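PDB 4U4B: pectate lyase from Pectobacterium carotovorum, which probably depolymerises polygalacturonate and methyl-esterified pectins by calcium-dependent eliminative cleavage at sites within the chain. Local coordinates for residues G138-G143 and K165-S170; A126-K131 and P155-E160; G174-H179 and D194-A199; C185-V190 and M207-G212. All coordinates share one frame; numbering follows the deposited sequence.

Contact 1 (G138-G143 and K165-S170)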
loop_
_atom_site.group_PDB
_atom_site.type_symbol
_atom_site.label_atom_id
_atom_site.label_comp_id
_atom_site.label_asym_id
_atom_site.label_seq_id
_atom_site.Cartn_x
_atom_site.Cartn_y
_atom_site.Cartn_z
ATOM N N GLY A 138 -13.741 8.481 -2.940
ATOM C CA GLY A 138 -14.617 8.033 -4.015
ATOM C C GLY A 138 -13.923 7.705 -5.325
ATOM O O GLY A 138 -14.531 7.784 -6.390
ATOM N N GLY A 139 -12.648 7.329 -5.252
ATOM C CA GLY A 139 -11.926 6.892 -6.436
ATOM C C GLY A 139 -11.313 7.977 -7.316
ATOM O O GLY A 139 -10.809 7.676 -8.406
ATOM N N ILE A 140 -11.333 9.230 -6.862
ATOM C CA ILE A 140 -10.775 10.314 -7.675
ATOM C C ILE A 140 -9.268 10.213 -7.711
ATOM O O ILE A 140 -8.667 9.502 -6.909
ATOM C CB ILE A 140 -11.136 11.732 -7.146
ATOM C CG1 ILE A 140 -10.444 11.981 -5.809
ATOM C CG2 ILE A 140 -12.621 11.908 -7.039
ATOM C CD1 ILE A 140 -10.829 13.297 -5.125
ATOM N N THR A 141 -8.665 10.954 -8.634
ATOM C CA THR A 141 -7.223 11.063 -8.723
ATOM C C THR A 141 -6.710 12.428 -8.257
ATOM O O THR A 141 -7.206 13.477 -8.689
ATOM C CB THR A 141 -6.738 10.839 -10.163
ATOM O OG1 THR A 141 -7.287 9.615 -10.677
ATOM C CG2 THR A 141 -5.216 10.771 -10.202
ATOM N N LEU A 142 -5.695 12.402 -7.403
ATOM C CA LEU A 142 -5.052 13.627 -6.929
ATOM C C LEU A 142 -3.545 13.497 -7.094
ATOM O O LEU A 142 -3.021 12.375 -7.172
ATOM C CB LEU A 142 -5.385 13.899 -5.457
ATOM C CG LEU A 142 -6.837 14.220 -5.103
ATOM C CD1 LEU A 142 -6.942 14.495 -3.613
ATOM C CD2 LEU A 142 -7.325 15.414 -5.907
ATOM N N GLY A 143 -2.846 14.634 -7.118
ATOM C CA GLY A 143 -1.403 14.617 -7.145
ATOM C C GLY A 143 -0.763 15.985 -7.011
ATOM O O GLY A 143 -1.353 16.995 -7.386
ATOM N N LYS A 165 -9.896 6.938 2.562
ATOM C CA LYS A 165 -10.306 5.761 1.798
ATOM C C LYS A 165 -10.461 6.053 0.309
ATOM O O LYS A 165 -10.914 7.130 -0.069
ATOM C CB LYS A 165 -11.647 5.223 2.320
ATOM C CG LYS A 165 -11.677 4.831 3.787
ATOM C CD LYS A 165 -12.951 4.039 4.112
ATOM C CE LYS A 165 -14.188 4.760 3.673
ATOM N NZ LYS A 165 -15.372 4.230 4.424
ATOM N N ASN A 166 -10.100 5.077 -0.520
ATOM C CA ASN A 166 -10.451 5.068 -1.944
ATOM C C ASN A 166 -9.921 6.261 -2.735
ATOM O O ASN A 166 -10.692 7.124 -3.183
ATOM C CB ASN A 166 -11.976 4.991 -2.096
ATOM C CG ASN A 166 -12.579 3.887 -1.258
ATOM O OD1 ASN A 166 -12.016 2.797 -1.166
ATOM N ND2 ASN A 166 -13.708 4.166 -0.620
ATOM N N LEU A 167 -8.606 6.305 -2.904
ATOM C CA LEU A 167 -7.948 7.430 -3.558
ATOM C C LEU A 167 -6.896 6.932 -4.535
ATOM O O LEU A 167 -6.113 6.040 -4.224
ATOM C CB LEU A 167 -7.293 8.358 -2.529
ATOM C CG LEU A 167 -6.464 9.522 -3.100
ATOM C CD1 LEU A 167 -7.390 10.587 -3.669
ATOM C CD2 LEU A 167 -5.576 10.129 -2.015
ATOM N N ARG A 168 -6.892 7.517 -5.719
ATOM C CA ARG A 168 -5.842 7.273 -6.702
ATOM C C ARG A 168 -4.883 8.484 -6.687
ATOM O O ARG A 168 -5.323 9.638 -6.657
ATOM C CB ARG A 168 -6.474 7.050 -8.079
ATOM C CG ARG A 168 -5.526 6.685 -9.196
ATOM C CD ARG A 168 -6.302 6.334 -10.483
ATOM N NE ARG A 168 -7.358 5.345 -10.248
ATOM C CZ ARG A 168 -7.262 4.047 -10.552
ATOM N NH1 ARG A 168 -6.149 3.561 -11.089
ATOM N NH2 ARG A 168 -8.274 3.219 -10.301
ATOM N N ILE A 169 -3.582 8.224 -6.673
ATOM C CA ILE A 169 -2.591 9.293 -6.581
ATOM C C ILE A 169 -1.693 9.244 -7.803
ATOM O O ILE A 169 -1.064 8.233 -8.071
ATOM C CB ILE A 169 -1.751 9.160 -5.308
ATOM C CG1 ILE A 169 -2.606 9.475 -4.081
ATOM C CG2 ILE A 169 -0.507 10.069 -5.381
ATOM C CD1 ILE A 169 -1.922 9.214 -2.771
ATOM N N SER A 170 -1.644 10.325 -8.563
ATOM C CA SER A 170 -0.824 10.326 -9.770
ATOM C C SER A 170 -0.311 11.723 -10.111
ATOM O O SER A 170 -0.954 12.718 -9.784
ATOM C CB SER A 170 -1.620 9.765 -10.937
ATOM O OG SER A 170 -0.830 9.672 -12.099
HETATM O O HOH W 1 -10.740 4.967 -9.676
#
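Leu142 and Leu167 form the tight half of this contact, their side chains meeting at about a right angle on the inner face of the coil. CD1 of Leu167 lies 3.9 Å from CD1 of Leu142 and 4.0 Å from CG1 of Ile140. CB of Leu167 sets out away from residues 138-143, but CG anti to the backbone N (chi1 175°) brings the methyl CD1 within 3.6 Å of Ile140 O. Ile169 packs onward against Val190 and Trp192. Between the faces, Arg168 is held through both backbone polar atoms: its N bonds Ile140 O at 2.9 Å and its O receives Leu142 N, while Ser170 N reaches Leu142 O at 2.8 Å. The loose, solvent side is exposed Thr141 and water 1. Thr141 sets OG1 3.4 Å from CD of Arg168 and beside the edge of the guanidinium, near its plane. Water 1 lies in that plane, accepting from Arg168 NH2 and donating to Gly139 O at 3.0 Å; NH2 also bonds Leu28 O of strand 24-30, which lies against Arg168, and NH1 salt-bridges Glu193. Ser170 OG turns to Asp194, a calcium-site residue. At the corner, Gly139 N meets Asn166 O from above its carbonyl plane, and Asn166 OD1 bonds ND2 of Asn189 in the next coil. Parallel strands ending in such stacked asparagine corners are the hallmark of the pectate lyase beta-helix and its asparagine ladder.

Contact 2 (A126-K131 and P155-E160)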
loop_
_atom_site.group_PDB
_atom_site.type_symbol
_atom_site.label_atom_id
_atom_site.label_comp_id
_atom_site.label_asym_id
_atom_site.label_seq_id
_atom_site.Cartn_x
_atom_site.Cartn_y
_atom_site.Cartn_z
ATOM N N ALA A 126 -5.915 17.991 -3.394
ATOM C CA ALA A 126 -4.459 17.941 -3.327
ATOM C C ALA A 126 -3.923 18.920 -2.278
ATOM O O ALA A 126 -4.236 20.103 -2.323
ATOM C CB ALA A 126 -3.859 18.242 -4.684
ATOM N N GLY A 127 -3.145 18.410 -1.329
ATOM C CA GLY A 127 -2.558 19.223 -0.284
ATOM C C GLY A 127 -3.424 19.327 0.959
ATOM O O GLY A 127 -3.078 20.028 1.916
ATOM N N ALA A 128 -4.554 18.631 0.953
ATOM C CA ALA A 128 -5.471 18.668 2.092
ATOM C C ALA A 128 -4.843 18.198 3.384
ATOM O O ALA A 128 -4.002 17.296 3.401
ATOM C CB ALA A 128 -6.707 17.818 1.812
ATOM N N VAL A 129 -5.287 18.805 4.472
ATOM C CA VAL A 129 -4.947 18.363 5.803
ATOM C C VAL A 129 -6.203 17.863 6.479
ATOM O O VAL A 129 -7.101 18.645 6.803
ATOM C CB VAL A 129 -4.307 19.498 6.619
ATOM C CG1 VAL A 129 -3.921 19.012 8.012
ATOM C CG2 VAL A 129 -3.092 20.033 5.871
ATOM N N ILE A 130 -6.291 16.549 6.662
ATOM C CA ILE A 130 -7.494 15.948 7.221
ATOM C C ILE A 130 -7.241 15.656 8.691
ATOM O O ILE A 130 -6.235 15.041 9.046
ATOM C CB ILE A 130 -7.892 14.633 6.487
ATOM C CG1 ILE A 130 -7.744 14.775 4.962
ATOM C CG2 ILE A 130 -9.298 14.189 6.904
ATOM C CD1 ILE A 130 -8.810 15.624 4.302
ATOM N N LYS A 131 -8.159 16.067 9.552
ATOM C CA LYS A 131 -7.918 15.968 10.981
ATOM C C LYS A 131 -9.105 15.397 11.745
ATOM O O LYS A 131 -10.215 15.912 11.645
ATOM C CB LYS A 131 -7.554 17.348 11.519
ATOM C CG LYS A 131 -7.166 17.370 12.964
ATOM C CD LYS A 131 -6.322 18.601 13.237
ATOM C CE LYS A 131 -5.833 18.594 14.656
ATOM N NZ LYS A 131 -6.931 18.125 15.540
ATOM N N PRO A 155 2.392 17.350 1.478
ATOM C CA PRO A 155 2.026 15.980 1.084
ATOM C C PRO A 155 0.699 16.024 0.321
ATOM O O PRO A 155 -0.089 16.923 0.613
ATOM C CB PRO A 155 1.877 15.252 2.421
ATOM C CG PRO A 155 2.673 16.074 3.399
ATOM C CD PRO A 155 2.519 17.498 2.939
ATOM N N VAL A 156 0.445 15.120 -0.624
ATOM C CA VAL A 156 -0.804 15.217 -1.371
ATOM C C VAL A 156 -1.995 15.125 -0.418
ATOM O O VAL A 156 -3.041 15.706 -0.660
ATOM C CB VAL A 156 -0.917 14.148 -2.462
ATOM C CG1 VAL A 156 -0.931 12.719 -1.850
ATOM C CG2 VAL A 156 -2.151 14.416 -3.305
ATOM N N ILE A 157 -1.813 14.430 0.693
ATOM C CA ILE A 157 -2.807 14.388 1.749
ATOM C C ILE A 157 -2.075 14.236 3.065
ATOM O O ILE A 157 -1.194 13.381 3.191
ATOM C CB ILE A 157 -3.808 13.203 1.595
ATOM C CG1 ILE A 157 -4.724 13.381 0.368
ATOM C CG2 ILE A 157 -4.608 13.026 2.882
ATOM C CD1 ILE A 157 -5.913 14.264 0.592
ATOM N N THR A 158 -2.442 15.054 4.044
ATOM C CA THR A 158 -1.901 14.931 5.386
ATOM C C THR A 158 -2.982 14.509 6.342
ATOM O O THR A 158 -4.073 15.082 6.360
ATOM C CB THR A 158 -1.290 16.255 5.898
ATOM O OG1 THR A 158 -0.251 16.669 5.012
ATOM C CG2 THR A 158 -0.737 16.079 7.304
ATOM N N LEU A 159 -2.666 13.507 7.150
ATOM C CA LEU A 159 -3.625 12.958 8.083
ATOM C C LEU A 159 -3.172 13.239 9.506
ATOM O O LEU A 159 -2.006 13.046 9.852
ATOM C CB LEU A 159 -3.792 11.449 7.863
ATOM C CG LEU A 159 -4.243 10.980 6.477
ATOM C CD1 LEU A 159 -4.231 9.450 6.452
ATOM C CD2 LEU A 159 -5.638 11.518 6.101
ATOM N N GLU A 160 -4.097 13.728 10.321
ATOM C CA GLU A 160 -3.854 13.882 11.744
ATOM C C GLU A 160 -4.957 13.138 12.471
ATOM O O GLU A 160 -6.106 13.591 12.501
ATOM C CB GLU A 160 -3.820 15.356 12.151
ATOM C CG GLU A 160 -2.888 16.228 11.304
ATOM C CD GLU A 160 -2.741 17.643 11.854
ATOM O OE1 GLU A 160 -2.736 18.604 11.061
ATOM O OE2 GLU A 160 -2.625 17.795 13.091
#
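Ile130 N donates to Thr158 O at 2.7 Å, and its own carbonyl O takes Glu160 N at 2.8 Å, so the two parallel strands are laced from both polar atoms of one residue. Thr158 N completes the ladder on Ala128 O. All three donors lie nearly along the C=O axis of their acceptors. Where the ladder begins, Gly127 N approaches Val156 O quite differently, from 40° above the carbonyl plane, as the glycine's positive phi turns the chain into the strand. Strand 128-131 is the outermost strand at one end of a face of the right-handed beta-helix; strand 157-160 sits one coil further in, bonded on its far side to strand 178-182. The face carrying Ile130, Leu159, Ala128 and Ile157 looks into the helix. There Ile130 and Leu159 lie side by side, pointing the same way, with Leu159 CD2 3.9 Å from Ile130 CB, and Ile157 CD1 comes to 3.8 Å from Ala128 CB. Val129, Thr158, Lys131 and Glu160 take the outer face. The extended Glu160 side chain crosses Val129 and Lys131 obliquely: OE1 is 3.3 Å from CG1 of Val129, while OE2 lies 3.7 Å from CE of Lys131. The last bend of the lysine (chi4 -41°) leaves NZ 5.0 Å from Glu160 OE2, too far for a salt bridge, though the opposite charges may still attract.

Contact 3 (G174-H179 and D194-A199). With EDO (1,2-ethanediol), chain C.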
loop_
_atom_site.group_PDB
_atom_site.type_symbol
_atom_site.label_atom_id
_atom_site.label_comp_id
_atom_site.label_asym_id
_atom_site.label_seq_id
_atom_site.Cartn_x
_atom_site.Cartn_y
_atom_site.Cartn_z
ATOM N N GLY A 174 6.152 11.573 -10.830
ATOM C CA GLY A 174 5.865 11.136 -9.478
ATOM C C GLY A 174 5.207 12.213 -8.636
ATOM O O GLY A 174 5.479 13.398 -8.782
ATOM N N SER A 175 4.330 11.785 -7.742
ATOM C CA SER A 175 3.698 12.694 -6.801
ATOM C C SER A 175 4.150 12.462 -5.373
ATOM O O SER A 175 4.557 11.362 -5.001
ATOM C CB SER A 175 2.176 12.560 -6.864
ATOM O OG SER A 175 1.592 12.931 -5.626
ATOM N N ASP A 176 4.087 13.525 -4.587
ATOM C CA ASP A 176 4.125 13.437 -3.138
ATOM C C ASP A 176 3.209 12.355 -2.605
ATOM O O ASP A 176 2.101 12.164 -3.118
ATOM C CB ASP A 176 3.708 14.775 -2.519
ATOM C CG ASP A 176 4.856 15.712 -2.395
ATOM O OD1 ASP A 176 5.954 15.350 -2.875
ATOM O OD2 ASP A 176 4.660 16.806 -1.840
ATOM N N GLY A 177 3.664 11.688 -1.550
ATOM C CA GLY A 177 2.855 10.703 -0.862
ATOM C C GLY A 177 2.072 11.311 0.283
ATOM O O GLY A 177 1.972 12.528 0.410
ATOM N N ILE A 178 1.528 10.448 1.129
ATOM C CA ILE A 178 0.643 10.847 2.220
ATOM C C ILE A 178 1.399 10.856 3.537
ATOM O O ILE A 178 2.185 9.956 3.801
ATOM C CB ILE A 178 -0.572 9.880 2.308
ATOM C CG1 ILE A 178 -1.454 10.029 1.065
ATOM C CG2 ILE A 178 -1.365 10.079 3.599
ATOM C CD1 ILE A 178 -2.498 8.906 0.880
ATOM N N HIS A 179 1.175 11.869 4.366
ATOM C CA HIS A 179 1.804 11.898 5.672
ATOM C C HIS A 179 0.827 11.563 6.777
ATOM O O HIS A 179 -0.296 12.059 6.795
ATOM C CB HIS A 179 2.422 13.271 5.966
ATOM C CG HIS A 179 3.739 13.500 5.304
ATOM N ND1 HIS A 179 4.691 14.357 5.823
ATOM C CD2 HIS A 179 4.265 13.004 4.161
ATOM C CE1 HIS A 179 5.747 14.367 5.030
ATOM N NE2 HIS A 179 5.520 13.551 4.017
ATOM N N ASP A 194 2.039 6.782 -9.093
ATOM C CA ASP A 194 3.289 7.540 -9.277
ATOM C C ASP A 194 3.850 7.951 -7.935
ATOM O O ASP A 194 3.192 8.676 -7.189
ATOM C CB ASP A 194 3.068 8.813 -10.096
ATOM C CG ASP A 194 2.920 8.551 -11.572
ATOM O OD1 ASP A 194 3.895 8.090 -12.204
ATOM O OD2 ASP A 194 1.832 8.847 -12.106
ATOM N N ILE A 195 5.068 7.522 -7.639
ATOM C CA ILE A 195 5.676 7.790 -6.344
ATOM C C ILE A 195 6.982 8.558 -6.517
ATOM O O ILE A 195 7.788 8.204 -7.377
ATOM C CB ILE A 195 5.941 6.466 -5.585
ATOM C CG1 ILE A 195 4.634 5.888 -5.062
ATOM C CG2 ILE A 195 6.931 6.654 -4.439
ATOM C CD1 ILE A 195 4.745 4.420 -4.665
ATOM N N CYS A 196 7.193 9.605 -5.718
ATOM C CA CYS A 196 8.505 10.245 -5.675
ATOM C C CYS A 196 9.489 9.412 -4.863
ATOM O O CYS A 196 10.325 8.712 -5.426
ATOM C CB CYS A 196 8.416 11.647 -5.092
ATOM S SG CYS A 196 7.359 12.756 -6.030
ATOM N N GLU A 197 9.385 9.478 -3.540
ATOM C CA GLU A 197 10.314 8.755 -2.680
ATOM C C GLU A 197 9.569 7.850 -1.712
ATOM O O GLU A 197 9.944 6.685 -1.515
ATOM C CB GLU A 197 11.220 9.735 -1.912
ATOM C CG GLU A 197 12.288 9.064 -1.027
ATOM C CD GLU A 197 13.073 7.980 -1.769
ATOM O OE1 GLU A 197 13.456 8.212 -2.938
ATOM O OE2 GLU A 197 13.290 6.886 -1.192
ATOM N N ASP A 198 8.505 8.388 -1.121
ATOM C CA ASP A 198 7.699 7.654 -0.159
ATOM C C ASP A 198 6.215 7.776 -0.489
ATOM O O ASP A 198 5.686 8.893 -0.576
ATOM C CB ASP A 198 7.939 8.173 1.262
ATOM C CG ASP A 198 9.414 8.204 1.643
ATOM O OD1 ASP A 198 10.140 7.243 1.319
ATOM O OD2 ASP A 198 9.849 9.198 2.273
ATOM N N ALA A 199 5.547 6.635 -0.650
ATOM C CA ALA A 199 4.092 6.606 -0.781
ATOM C C ALA A 199 3.429 7.120 0.501
ATOM O O ALA A 199 2.494 7.916 0.456
ATOM C CB ALA A 199 3.604 5.183 -1.105
HETATM C C1 EDO C . 7.108 11.849 -0.658
HETATM O O1 EDO C . 8.317 12.475 -1.102
HETATM C C2 EDO C . 6.341 12.799 0.257
HETATM O O2 EDO C . 7.048 12.974 1.495
HETATM O O HOH W 2 6.052 9.798 -3.127
#
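Asp194 and Ile195 belong to the calcium site of this beta-helical lyase, and the loop they open folds back on Gly174-Ile178, where the chain enters strand 178-182. Asp194 CB rests 3.7 Å from CA of Gly174, and its carboxylate turns to Ser170, whose OG bonds Asp194 OD2. The backbones then join by a single bridge: Ser175 N makes a weak 3.4 Å bond to Asp194 O, and Cys196 N reaches Ser175 O at 3.2 Å from above the carbonyl plane. Water 2 reinforces this bend. It accepts from the same Cys196 N and donates both to Ser175 O and, at 2.7 Å, to Asp198 O, tying both ends of the bend in 194-199 to Ser175. The sulfur of Cys196, placed beside its own backbone N (chi1 -61°), lies 3.3 Å from the carbonyl carbon of Ser175 and continues into the disulfide with Cys146. Further on, Ala199 O receives Ile178 N at 2.8 Å and also sits 3.1 Å from CA of Gly177, whose lack of a side chain lets the two backbones close. A 1,2-ethanediol, probably from the crystallisation liquor, lies beside the loop; its O2 is hydrogen-bonded to His179 NE2 (3.0 Å) in the plane of the ring. Around these residues Ile178 packs on Ile169 of strand 167-169, Ala199 on Val228 of strand 227-231, and Ile195 on Asn216, another calcium-site residue, while strand 178-182 runs between strands 157-160 and 200-202.

Contact 4 (C185-V190 and M207-G212)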
loop_
_atom_site.group_PDB
_atom_site.type_symbol
_atom_site.label_atom_id
_atom_site.label_comp_id
_atom_site.label_asym_id
_atom_site.label_seq_id
_atom_site.Cartn_x
_atom_site.Cartn_y
_atom_site.Cartn_z
ATOM N N CYS A 185 -3.239 6.990 11.984
ATOM C CA CYS A 185 -3.726 7.248 10.633
ATOM C C CYS A 185 -4.052 5.948 9.907
ATOM O O CYS A 185 -3.277 4.997 9.949
ATOM C CB CYS A 185 -2.694 8.041 9.834
ATOM S SG CYS A 185 -2.174 9.575 10.643
ATOM N N ARG A 186 -5.192 5.911 9.237
ATOM C CA ARG A 186 -5.583 4.703 8.509
ATOM C C ARG A 186 -5.714 5.057 7.029
ATOM O O ARG A 186 -6.353 6.044 6.671
ATOM C CB ARG A 186 -6.875 4.127 9.084
ATOM C CG ARG A 186 -7.207 2.713 8.648
ATOM C CD ARG A 186 -8.175 2.073 9.619
ATOM N NE ARG A 186 -8.831 0.908 9.027
ATOM C CZ ARG A 186 -8.674 -0.344 9.449
ATOM N NH1 ARG A 186 -7.889 -0.605 10.488
ATOM N NH2 ARG A 186 -9.317 -1.332 8.835
ATOM N N ILE A 187 -5.037 4.295 6.181
ATOM C CA ILE A 187 -4.996 4.593 4.758
ATOM C C ILE A 187 -5.497 3.371 3.991
ATOM O O ILE A 187 -4.772 2.381 3.817
ATOM C CB ILE A 187 -3.579 4.977 4.314
ATOM C CG1 ILE A 187 -3.057 6.155 5.144
ATOM C CG2 ILE A 187 -3.533 5.279 2.823
ATOM C CD1 ILE A 187 -1.631 6.500 4.858
ATOM N N GLU A 188 -6.752 3.448 3.550
ATOM C CA GLU A 188 -7.450 2.281 3.005
ATOM C C GLU A 188 -7.687 2.389 1.509
ATOM O O GLU A 188 -8.166 3.406 1.025
ATOM C CB GLU A 188 -8.785 2.075 3.720
ATOM C CG GLU A 188 -8.723 2.221 5.245
ATOM C CD GLU A 188 -10.095 2.049 5.918
ATOM O OE1 GLU A 188 -11.114 1.845 5.210
ATOM O OE2 GLU A 188 -10.144 2.092 7.165
ATOM N N ASN A 189 -7.340 1.328 0.788
ATOM C CA ASN A 189 -7.564 1.255 -0.656
ATOM C C ASN A 189 -7.077 2.502 -1.390
ATOM O O ASN A 189 -7.836 3.208 -2.045
ATOM C CB ASN A 189 -9.039 1.012 -0.934
ATOM C CG ASN A 189 -9.323 0.781 -2.394
ATOM O OD1 ASN A 189 -8.443 0.391 -3.159
ATOM N ND2 ASN A 189 -10.557 1.034 -2.795
ATOM N N VAL A 190 -5.791 2.787 -1.254
ATOM C CA VAL A 190 -5.189 3.863 -2.024
ATOM C C VAL A 190 -4.301 3.256 -3.091
ATOM O O VAL A 190 -3.522 2.356 -2.806
ATOM C CB VAL A 190 -4.385 4.812 -1.126
ATOM C CG1 VAL A 190 -3.558 5.763 -1.956
ATOM C CG2 VAL A 190 -5.338 5.575 -0.206
ATOM N N MET A 207 0.388 4.110 12.026
ATOM C CA MET A 207 -0.099 4.253 10.655
ATOM C C MET A 207 -0.439 2.864 10.113
ATOM O O MET A 207 0.397 1.940 10.135
ATOM C CB MET A 207 0.942 4.948 9.770
ATOM C CG MET A 207 0.482 5.306 8.335
ATOM S SD MET A 207 1.881 5.918 7.345
ATOM C CE MET A 207 1.247 7.425 6.651
ATOM N N THR A 208 -1.667 2.714 9.628
ATOM C CA THR A 208 -2.135 1.424 9.134
ATOM C C THR A 208 -2.478 1.510 7.663
ATOM O O THR A 208 -3.290 2.342 7.256
ATOM C CB THR A 208 -3.366 0.931 9.925
ATOM O OG1 THR A 208 -3.028 0.872 11.312
ATOM C CG2 THR A 208 -3.824 -0.478 9.448
ATOM N N ILE A 209 -1.850 0.643 6.877
ATOM C CA ILE A 209 -2.108 0.522 5.452
ATOM C C ILE A 209 -3.001 -0.686 5.212
ATOM O O ILE A 209 -2.614 -1.807 5.541
ATOM C CB ILE A 209 -0.811 0.351 4.650
ATOM C CG1 ILE A 209 0.228 1.399 5.083
ATOM C CG2 ILE A 209 -1.085 0.392 3.146
ATOM C CD1 ILE A 209 -0.181 2.831 4.800
ATOM N N VAL A 210 -4.197 -0.449 4.679
ATOM C CA VAL A 210 -5.156 -1.528 4.472
ATOM C C VAL A 210 -5.388 -1.726 2.990
ATOM O O VAL A 210 -6.091 -0.936 2.355
ATOM C CB VAL A 210 -6.518 -1.249 5.154
ATOM C CG1 VAL A 210 -7.369 -2.538 5.195
ATOM C CG2 VAL A 210 -6.324 -0.697 6.561
ATOM N N GLY A 211 -4.807 -2.790 2.445
ATOM C CA GLY A 211 -4.823 -3.011 1.012
ATOM C C GLY A 211 -4.173 -1.854 0.269
ATOM O O GLY A 211 -3.328 -1.147 0.817
ATOM N N GLY A 212 -4.572 -1.652 -0.981
ATOM C CA GLY A 212 -3.993 -0.593 -1.783
ATOM C C GLY A 212 -2.874 -1.138 -2.651
ATOM O O GLY A 212 -2.401 -2.262 -2.450
HETATM O O HOH W 3 -3.629 3.093 12.460
HETATM O O HOH W 4 -4.176 1.759 0.895
#
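Cys185 O is gripped by Thr208 N at 2.8 Å and by water 3, which also bonds Thr208 OG1. Ile187 O is likewise shared, between Val210 N at 3.0 Å and water 4; that water reaches on to Val190 N and Gly211 O, where both chains turn. Ile187 N to Thr208 O and Asn189 N to Val210 O, the latter almost straight at 174°, complete the ladder. The strands are parallel neighbours in successive coils of the beta-helix, and Asn189 marks its corner, with ND2 on Asn166 OD1 and OD1 on Ser38. On the outer face the extended Arg186 side chain lays its guanidinium over Val210, CG2 sitting 3.7 Å from CZ and over the centre of the group. Glu188 OE2 helps fix the guanidinium's rotation by a 2.6 Å salt bridge to Arg186 NE, in the guanidinium plane, but on the anti side of the carboxylate and 35° out of its plane. On the inner face, CD1 of Ile187 is 3.5 Å from CE of Met207 and 3.9 Å from CD1 of Ile209. Met207 gets there with CG anti to its N (chi1 -173°), next to Cys185, whose sulfur is bridged to Cys180.

In the fold
Contacts 1, 2 and 4 are parallel strand pairings between successive coils of one beta-helix; contact 3 joins the entry to strand 178-182 to the loop 194-199 beside the calcium site. Contacts 3 and 4 are buried, whereas 1 and 2, toward the end of the stack, are only partly buried. Strands 157-160 and 178-182 link contacts 2 and 3 on one face, and 167-169 and 185-192 link contacts 1 and 4 on another. Inside, Ile169 touches Val156 and Ile178, and Ile187 touches Leu159 and Ile178. The strand pairings combine backbone ladders with aliphatic packing; contact 3 has neither, relying on a few backbone bonds and a bridging water. Disulfide cysteines occur in both 3 and 4.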